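Local coordinates for putative transcription protein (Pseudomonas aeruginosa PAO1, PDB 4GCV), which probably binds DNA as a transcriptional regulator of the HxlR winged helix-turn-helix family and may sense oxidative stress, at residues Ala32-Phe42 against Arg77-Glu87. The protein carries 2 engineered substitutions. Residues are numbered along the deposited sequence; the frame is centred on the assembly and turned at random.
Sequences ALQGLRRFDEF and RYQYVPTAKGE. With GOL (glycerol), chain S.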
ATOM      1  N   ALA B  32      12.381  -2.751 -10.896  1.00 29.37           N
ATOM      2  CA  ALA B  32      13.601  -2.311 -10.190  1.00 30.65           C
ATOM      3  C   ALA B  32      14.061  -3.378  -9.183  1.00 31.33           C
ATOM      4  O   ALA B  32      15.213  -3.684  -9.084  1.00 31.19           O
ATOM      5  CB  ALA B  32      13.372  -0.980  -9.514  1.00 28.67           C
ATOM      6  N   LEU B  33      13.130  -3.951  -8.442  1.00 32.90           N
ATOM      7  CA  LEU B  33      13.503  -4.984  -7.469  1.00 35.13           C
ATOM      8  C   LEU B  33      14.032  -6.223  -8.169  1.00 37.89           C
ATOM      9  O   LEU B  33      14.859  -6.905  -7.608  1.00 39.38           O
ATOM     10  CB  LEU B  33      12.315  -5.352  -6.585  1.00 33.64           C
ATOM     11  CG  LEU B  33      12.040  -4.127  -5.711  1.00 32.68           C
ATOM     12  CD1 LEU B  33      10.627  -4.185  -5.209  1.00 31.49           C
ATOM     13  CD2 LEU B  33      13.063  -4.042  -4.549  1.00 31.76           C
ATOM     14  N   GLN B  34      13.598  -6.489  -9.410  1.00 39.02           N
ATOM     15  CA  GLN B  34      14.127  -7.625 -10.175  1.00 40.93           C
ATOM     16  C   GLN B  34      15.456  -7.334 -10.902  1.00 41.45           C
ATOM     17  O   GLN B  34      15.933  -8.171 -11.682  1.00 42.53           O
ATOM     18  CB  GLN B  34      13.109  -8.075 -11.212  1.00 41.48           C
ATOM     19  CG  GLN B  34      11.898  -8.829 -10.665  1.00 46.92           C
ATOM     20  CD  GLN B  34      10.907  -9.233 -11.793  1.00 56.55           C
ATOM     21  OE1 GLN B  34      11.036  -8.800 -12.964  1.00 57.87           O
ATOM     22  NE2 GLN B  34       9.920 -10.064 -11.442  1.00 59.52           N
ATOM     23  N   GLY B  35      16.030  -6.155 -10.711  1.00 40.33           N
ATOM     24  CA  GLY B  35      17.313  -5.855 -11.347  1.00 41.56           C
ATOM     25  C   GLY B  35      17.356  -4.865 -12.515  1.00 41.60           C
ATOM     26  O   GLY B  35      18.435  -4.473 -12.947  1.00 43.27           O
ATOM     27  N   LEU B  36      16.206  -4.426 -13.018  1.00 39.87           N
ATOM     28  CA  LEU B  36      16.203  -3.391 -14.073  1.00 39.74           C
ATOM     29  C   LEU B  36      16.713  -2.039 -13.542  1.00 39.11           C
ATOM     30  O   LEU B  36      16.382  -1.679 -12.432  1.00 38.35           O
ATOM     31  CB  LEU B  36      14.797  -3.254 -14.630  1.00 38.16           C
ATOM     32  CG  LEU B  36      14.622  -3.996 -15.949  1.00 42.82           C
ATOM     33  CD1 LEU B  36      15.386  -5.326 -15.994  1.00 45.34           C
ATOM     34  CD2 LEU B  36      13.127  -4.168 -16.370  1.00 41.54           C
ATOM     35  N   ARG B  37      17.488  -1.298 -14.329  1.00 39.96           N
ATOM     36  CA  ARG B  37      18.229  -0.117 -13.825  1.00 41.61           C
ATOM     37  C   ARG B  37      18.088   1.088 -14.729  1.00 41.69           C
ATOM     38  O   ARG B  37      17.964   2.201 -14.248  1.00 41.58           O
ATOM     39  CB  ARG B  37      19.775  -0.360 -13.786  1.00 42.76           C
ATOM     40  CG  ARG B  37      20.354  -1.345 -12.782  1.00 46.46           C
ATOM     41  CD  ARG B  37      20.215  -0.914 -11.321  1.00 50.47           C
ATOM     42  NE  ARG B  37      18.920  -1.344 -10.810  1.00 56.54           N
ATOM     43  CZ  ARG B  37      18.719  -2.226  -9.827  1.00 55.42           C
ATOM     44  NH1 ARG B  37      19.748  -2.777  -9.193  1.00 46.50           N
ATOM     45  NH2 ARG B  37      17.458  -2.540  -9.489  1.00 52.04           N
ATOM     46  N   ARG B  38      18.226   0.867 -16.032  1.00 42.66           N
ATOM     47  CA  ARG B  38      18.372   1.962 -16.995  1.00 44.80           C
ATOM     48  C   ARG B  38      17.044   2.396 -17.589  1.00 43.38           C
ATOM     49  O   ARG B  38      16.165   1.576 -17.804  1.00 42.29           O
ATOM     50  CB  ARG B  38      19.336   1.561 -18.083  1.00 46.60           C
ATOM     51  CG  ARG B  38      20.776   1.656 -17.577  1.00 55.02           C
ATOM     52  CD  ARG B  38      21.583   0.408 -17.904  1.00 64.51           C
ATOM     53  NE  ARG B  38      21.292  -0.152 -19.226  1.00 70.48           N
ATOM     54  CZ  ARG B  38      21.509  -1.428 -19.567  1.00 74.73           C
ATOM     55  NH1 ARG B  38      22.011  -2.290 -18.672  1.00 76.54           N
ATOM     56  NH2 ARG B  38      21.212  -1.852 -20.799  1.00 74.38           N
ATOM     57  N   PHE B  39      16.903   3.690 -17.828  1.00 43.76           N
ATOM     58  CA  PHE B  39      15.687   4.256 -18.303  1.00 43.79           C
ATOM     59  C   PHE B  39      15.115   3.437 -19.461  1.00 44.77           C
ATOM     60  O   PHE B  39      13.913   3.120 -19.455  1.00 42.63           O
ATOM     61  CB  PHE B  39      15.914   5.686 -18.751  1.00 45.60           C
ATOM     62  CG  PHE B  39      14.640   6.437 -19.067  1.00 45.83           C
ATOM     63  CD1 PHE B  39      14.122   6.447 -20.371  1.00 44.92           C
ATOM     64  CD2 PHE B  39      13.995   7.176 -18.080  1.00 42.31           C
ATOM     65  CE1 PHE B  39      12.968   7.156 -20.666  1.00 45.61           C
ATOM     66  CE2 PHE B  39      12.837   7.902 -18.372  1.00 44.25           C
ATOM     67  CZ  PHE B  39      12.321   7.890 -19.654  1.00 45.12           C
ATOM     68  N   ASP B  40      15.961   3.083 -20.439  1.00 46.61           N
ATOM     69  CA  ASP B  40      15.467   2.332 -21.589  1.00 47.36           C
ATOM     70  C   ASP B  40      14.969   0.918 -21.283  1.00 46.03           C
ATOM     71  O   ASP B  40      14.004   0.465 -21.911  1.00 45.69           O
ATOM     72  CB  ASP B  40      16.449   2.344 -22.761  1.00 50.48           C
ATOM     73  CG  ASP B  40      16.331   3.622 -23.603  1.00 53.37           C
ATOM     74  OD1 ASP B  40      15.405   4.437 -23.357  1.00 53.75           O
ATOM     75  OD2 ASP B  40      17.181   3.831 -24.489  1.00 57.39           O
ATOM     76  N   GLU B  41      15.612   0.239 -20.325  1.00 44.83           N
ATOM     77  CA  GLU B  41      15.107  -1.033 -19.797  1.00 42.97           C
ATOM     78  C   GLU B  41      13.703  -0.816 -19.314  1.00 40.56           C
ATOM     79  O   GLU B  41      12.804  -1.514 -19.719  1.00 40.61           O
ATOM     80  CB  GLU B  41      15.970  -1.566 -18.641  1.00 43.08           C
ATOM     81  CG  GLU B  41      17.330  -2.091 -19.072  1.00 47.58           C
ATOM     82  CD  GLU B  41      18.204  -2.570 -17.908  1.00 51.61           C
ATOM     83  OE1 GLU B  41      18.376  -1.852 -16.874  1.00 47.65           O
ATOM     84  OE2 GLU B  41      18.737  -3.694 -18.060  1.00 55.35           O
ATOM     85  N   PHE B  42      13.482   0.167 -18.459  1.00 39.18           N
ATOM     86  CA  PHE B  42      12.116   0.364 -18.006  1.00 37.69           C
ATOM     87  C   PHE B  42      11.156   0.647 -19.174  1.00 38.32           C
ATOM     88  O   PHE B  42      10.055   0.135 -19.205  1.00 36.63           O
ATOM     89  CB  PHE B  42      12.023   1.449 -16.947  1.00 36.32           C
ATOM     90  CG  PHE B  42      12.688   1.094 -15.644  1.00 35.84           C
ATOM     91  CD1 PHE B  42      12.057   0.251 -14.730  1.00 34.37           C
ATOM     92  CD2 PHE B  42      13.922   1.655 -15.288  1.00 36.22           C
ATOM     93  CE1 PHE B  42      12.684  -0.054 -13.491  1.00 37.29           C
ATOM     94  CE2 PHE B  42      14.531   1.359 -14.050  1.00 34.09           C
ATOM     95  CZ  PHE B  42      13.927   0.504 -13.167  1.00 32.78           C
ATOM     96  N   ARG B  77      23.924   9.927 -17.924  1.00 73.18           N
ATOM     97  CA  ARG B  77      22.698   9.199 -17.754  1.00 68.33           C
ATOM     98  C   ARG B  77      22.693   8.582 -16.351  1.00 64.38           C
ATOM     99  O   ARG B  77      23.751   8.445 -15.734  1.00 63.13           O
ATOM    100  CB  ARG B  77      22.585   8.140 -18.850  1.00 68.69           C
ATOM    101  CG  ARG B  77      22.523   8.703 -20.296  1.00 73.33           C
ATOM    102  CD  ARG B  77      21.073   9.079 -20.728  1.00 78.35           C
ATOM    103  NE  ARG B  77      20.262   7.911 -21.123  1.00 80.60           N
ATOM    104  CZ  ARG B  77      20.061   7.517 -22.387  1.00 82.78           C
ATOM    105  NH1 ARG B  77      20.597   8.205 -23.391  1.00 85.59           N
ATOM    106  NH2 ARG B  77      19.324   6.435 -22.650  1.00 79.77           N
ATOM    107  N   TYR B  78      21.504   8.236 -15.846  1.00 59.82           N
ATOM    108  CA  TYR B  78      21.392   7.629 -14.522  1.00 56.34           C
ATOM    109  C   TYR B  78      20.710   6.282 -14.608  1.00 53.95           C
ATOM    110  O   TYR B  78      19.868   6.064 -15.478  1.00 54.13           O
ATOM    111  CB  TYR B  78      20.611   8.523 -13.557  1.00 55.13           C
ATOM    112  CG  TYR B  78      21.253   9.859 -13.255  1.00 56.22           C
ATOM    113  CD1 TYR B  78      22.269   9.976 -12.295  1.00 55.62           C
ATOM    114  CD2 TYR B  78      20.834  11.016 -13.918  1.00 56.80           C
ATOM    115  CE1 TYR B  78      22.861  11.202 -12.029  1.00 58.58           C
ATOM    116  CE2 TYR B  78      21.412  12.245 -13.659  1.00 58.73           C
ATOM    117  CZ  TYR B  78      22.433  12.333 -12.716  1.00 60.10           C
ATOM    118  OH  TYR B  78      23.020  13.555 -12.473  1.00 64.40           O
ATOM    119  N   GLN B  79      21.077   5.384 -13.699  1.00 51.92           N
ATOM    120  CA  GLN B  79      20.296   4.194 -13.388  1.00 48.82           C
ATOM    121  C   GLN B  79      19.558   4.417 -12.062  1.00 45.77           C
ATOM    122  O   GLN B  79      19.913   5.345 -11.293  1.00 45.09           O
ATOM    123  CB  GLN B  79      21.193   2.978 -13.234  1.00 50.18           C
ATOM    124  CG  GLN B  79      22.342   3.164 -12.225  1.00 54.33           C
ATOM    125  CD  GLN B  79      23.402   2.059 -12.338  1.00 60.27           C
ATOM    126  OE1 GLN B  79      23.300   1.174 -13.199  1.00 61.35           O
ATOM    127  NE2 GLN B  79      24.421   2.106 -11.464  1.00 60.73           N
ATOM    128  N   TYR B  80      18.581   3.541 -11.790  1.00 41.28           N
ATOM    129  CA  TYR B  80      17.663   3.697 -10.667  1.00 38.99           C
ATOM    130  C   TYR B  80      17.670   2.426  -9.874  1.00 38.95           C
ATOM    131  O   TYR B  80      17.286   1.368 -10.369  1.00 39.73           O
ATOM    132  CB  TYR B  80      16.225   3.977 -11.176  1.00 36.68           C
ATOM    133  CG  TYR B  80      16.162   5.212 -12.004  1.00 35.59           C
ATOM    134  CD1 TYR B  80      16.596   5.207 -13.317  1.00 39.91           C
ATOM    135  CD2 TYR B  80      15.742   6.399 -11.468  1.00 35.13           C
ATOM    136  CE1 TYR B  80      16.592   6.376 -14.079  1.00 41.25           C
ATOM    137  CE2 TYR B  80      15.707   7.567 -12.223  1.00 37.92           C
ATOM    138  CZ  TYR B  80      16.127   7.542 -13.519  1.00 40.89           C
ATOM    139  OH  TYR B  80      16.134   8.686 -14.262  1.00 43.98           O
ATOM    140  N   VAL B  81      18.078   2.504  -8.633  1.00 39.54           N
ATOM    141  CA  VAL B  81      18.278   1.297  -7.892  1.00 39.73           C
ATOM    142  C   VAL B  81      17.457   1.394  -6.625  1.00 39.13           C
ATOM    143  O   VAL B  81      17.366   2.477  -6.047  1.00 41.33           O
ATOM    144  CB  VAL B  81      19.804   1.069  -7.586  1.00 41.77           C
ATOM    145  CG1 VAL B  81      20.652   1.728  -8.617  1.00 42.31           C
ATOM    146  CG2 VAL B  81      20.159   1.578  -6.269  1.00 42.75           C
ATOM    147  N   PRO B  82      16.864   0.277  -6.181  1.00 37.43           N
ATOM    148  CA  PRO B  82      16.072   0.379  -4.985  1.00 37.14           C
ATOM    149  C   PRO B  82      16.897   0.652  -3.744  1.00 38.13           C
ATOM    150  O   PRO B  82      18.039   0.333  -3.628  1.00 40.10           O
ATOM    151  CB  PRO B  82      15.387  -1.002  -4.879  1.00 36.60           C
ATOM    152  CG  PRO B  82      15.685  -1.687  -6.245  1.00 36.92           C
ATOM    153  CD  PRO B  82      17.005  -1.121  -6.599  1.00 37.36           C
ATOM    154  N   THR B  83      16.209   1.207  -2.801  1.00 38.58           N
ATOM    155  CA  THR B  83      16.709   1.802  -1.615  1.00 38.85           C
ATOM    156  C   THR B  83      16.262   0.768  -0.581  1.00 38.24           C
ATOM    157  O   THR B  83      15.444  -0.159  -0.894  1.00 36.70           O
ATOM    158  CB  THR B  83      15.875   3.080  -1.579  1.00 38.99           C
ATOM    159  OG1 THR B  83      16.703   4.250  -1.558  1.00 43.00           O
ATOM    160  CG2 THR B  83      14.781   3.060  -0.604  1.00 34.76           C
ATOM    161  N   ALA B  84      16.718   0.913   0.645  1.00 37.94           N
ATOM    162  CA  ALA B  84      16.296  -0.020   1.673  1.00 38.39           C
ATOM    163  C   ALA B  84      14.772   0.066   1.901  1.00 36.91           C
ATOM    164  O   ALA B  84      14.065  -0.947   1.913  1.00 35.92           O
ATOM    165  CB  ALA B  84      17.151   0.176   2.992  1.00 39.13           C
ATOM    166  N   LYS B  85      14.255   1.282   2.015  1.00 38.02           N
ATOM    167  CA  LYS B  85      12.788   1.495   2.011  1.00 38.84           C
ATOM    168  C   LYS B  85      12.036   0.824   0.858  1.00 37.31           C
ATOM    169  O   LYS B  85      10.977   0.244   1.044  1.00 36.17           O
ATOM    170  CB  LYS B  85      12.463   2.982   1.972  1.00 39.36           C
ATOM    171  CG  LYS B  85      12.435   3.634   3.352  1.00 43.13           C
ATOM    172  CD  LYS B  85      12.016   5.096   3.193  1.00 46.16           C
ATOM    173  CE  LYS B  85      11.648   5.736   4.514  1.00 48.75           C
ATOM    174  NZ  LYS B  85      12.590   5.293   5.570  1.00 48.68           N
ATOM    175  N   GLY B  86      12.583   0.941  -0.333  1.00 37.63           N
ATOM    176  CA  GLY B  86      11.945   0.404  -1.535  1.00 37.41           C
ATOM    177  C   GLY B  86      11.958  -1.097  -1.508  1.00 37.24           C
ATOM    178  O   GLY B  86      10.961  -1.722  -1.805  1.00 36.77           O
ATOM    179  N   GLU B  87      13.099  -1.654  -1.107  1.00 39.39           N
ATOM    180  CA  GLU B  87      13.226  -3.068  -0.802  1.00 40.47           C
ATOM    181  C   GLU B  87      12.134  -3.450   0.174  1.00 39.30           C
ATOM    182  O   GLU B  87      11.435  -4.421  -0.081  1.00 39.49           O
ATOM    183  CB  GLU B  87      14.651  -3.447  -0.307  1.00 42.95           C
ATOM    184  CG  GLU B  87      15.676  -3.502  -1.452  1.00 48.26           C
ATOM    185  CD  GLU B  87      17.165  -3.477  -1.005  1.00 61.20           C
ATOM    186  OE1 GLU B  87      17.471  -3.577   0.218  1.00 66.36           O
ATOM    187  OE2 GLU B  87      18.063  -3.362  -1.894  1.00 66.20           O
TER
HETATM  188  C1  GOL S 205      21.841   4.953 -20.645  1.00 85.22           C
HETATM  189  O1  GOL S 205      23.184   4.530 -20.781  1.00 87.04           O
HETATM  190  C2  GOL S 205      21.278   4.661 -19.247  1.00 84.19           C
HETATM  191  O2  GOL S 205      22.326   4.619 -18.307  1.00 84.16           O
HETATM  192  C3  GOL S 205      20.243   5.724 -18.826  1.00 83.65           C
HETATM  193  O3  GOL S 205      19.342   5.295 -17.815  1.00 79.51           O
HETATM  194  O   HOH W   1      18.619   4.399 -21.235  1.00 15.26           O
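Tyr-80 N donates to Arg-37 O (2.9 Å, 142° at the hydrogen), a backbone bond that ties the 34-38 turn to strand 76-82; the same carbonyl also receives a CA-H...O contact from Gln-79. Gly-35, with positive phi, ends helix 23-33 in a Schellman motif, a conformation in which a CB would press on the preceding carbonyl oxygen.

Arg-37 buries more surface in the contact than any other residue, as suits a long chain with an aliphatic stem and a flat polar end. Its CB meets Gln-79 CB at 3.7 Å, and its CD lies against Val-81 CG1. Bends at chi2 (-67°) and chi3 (86°) fold the chain back, laying the guanidinium between Gly-35 O on one face and Val-81 CA on the other. NE also bonds to Leu-36 O (3.0 Å), approaching from above the carbonyl plane. Next to the guanidinium, Pro-82 CD meets Arg-37 NH2; the compact ring goes on to pack its CG against Ala-32 CB, and Pro-82 CB lies 3.8 Å from Leu-33 CD2. The broad, buried Tyr-80 has Arg-37 O at its ring edge, while its CB meets Phe-42 CE2. At the other end, Asp-40 OD2 and the poorly ordered Arg-77 NH2 form a long, weakly defined salt bridge (3.8 Å), and a water joins Arg-77 NH2 to Asp-40 N. Nearby, O3 of a glycerol, probably from the crystallisation liquor, links Phe-39 N to Tyr-78 O. Glu-41 OE1 accepts from Arg-37 N and Arg-38 N.

The contact joins the helical part of the winged helix-turn-helix to the wing hairpin, whose other strand, 66-73, pairs with 76-82. Phe-39 and Phe-42 reach helix 50-62. Helix 84-101 begins just after Pro-82, and in its first turn Lys-85 O accepts a hydrogen bond from Trp-99 NE1 of the second subunit.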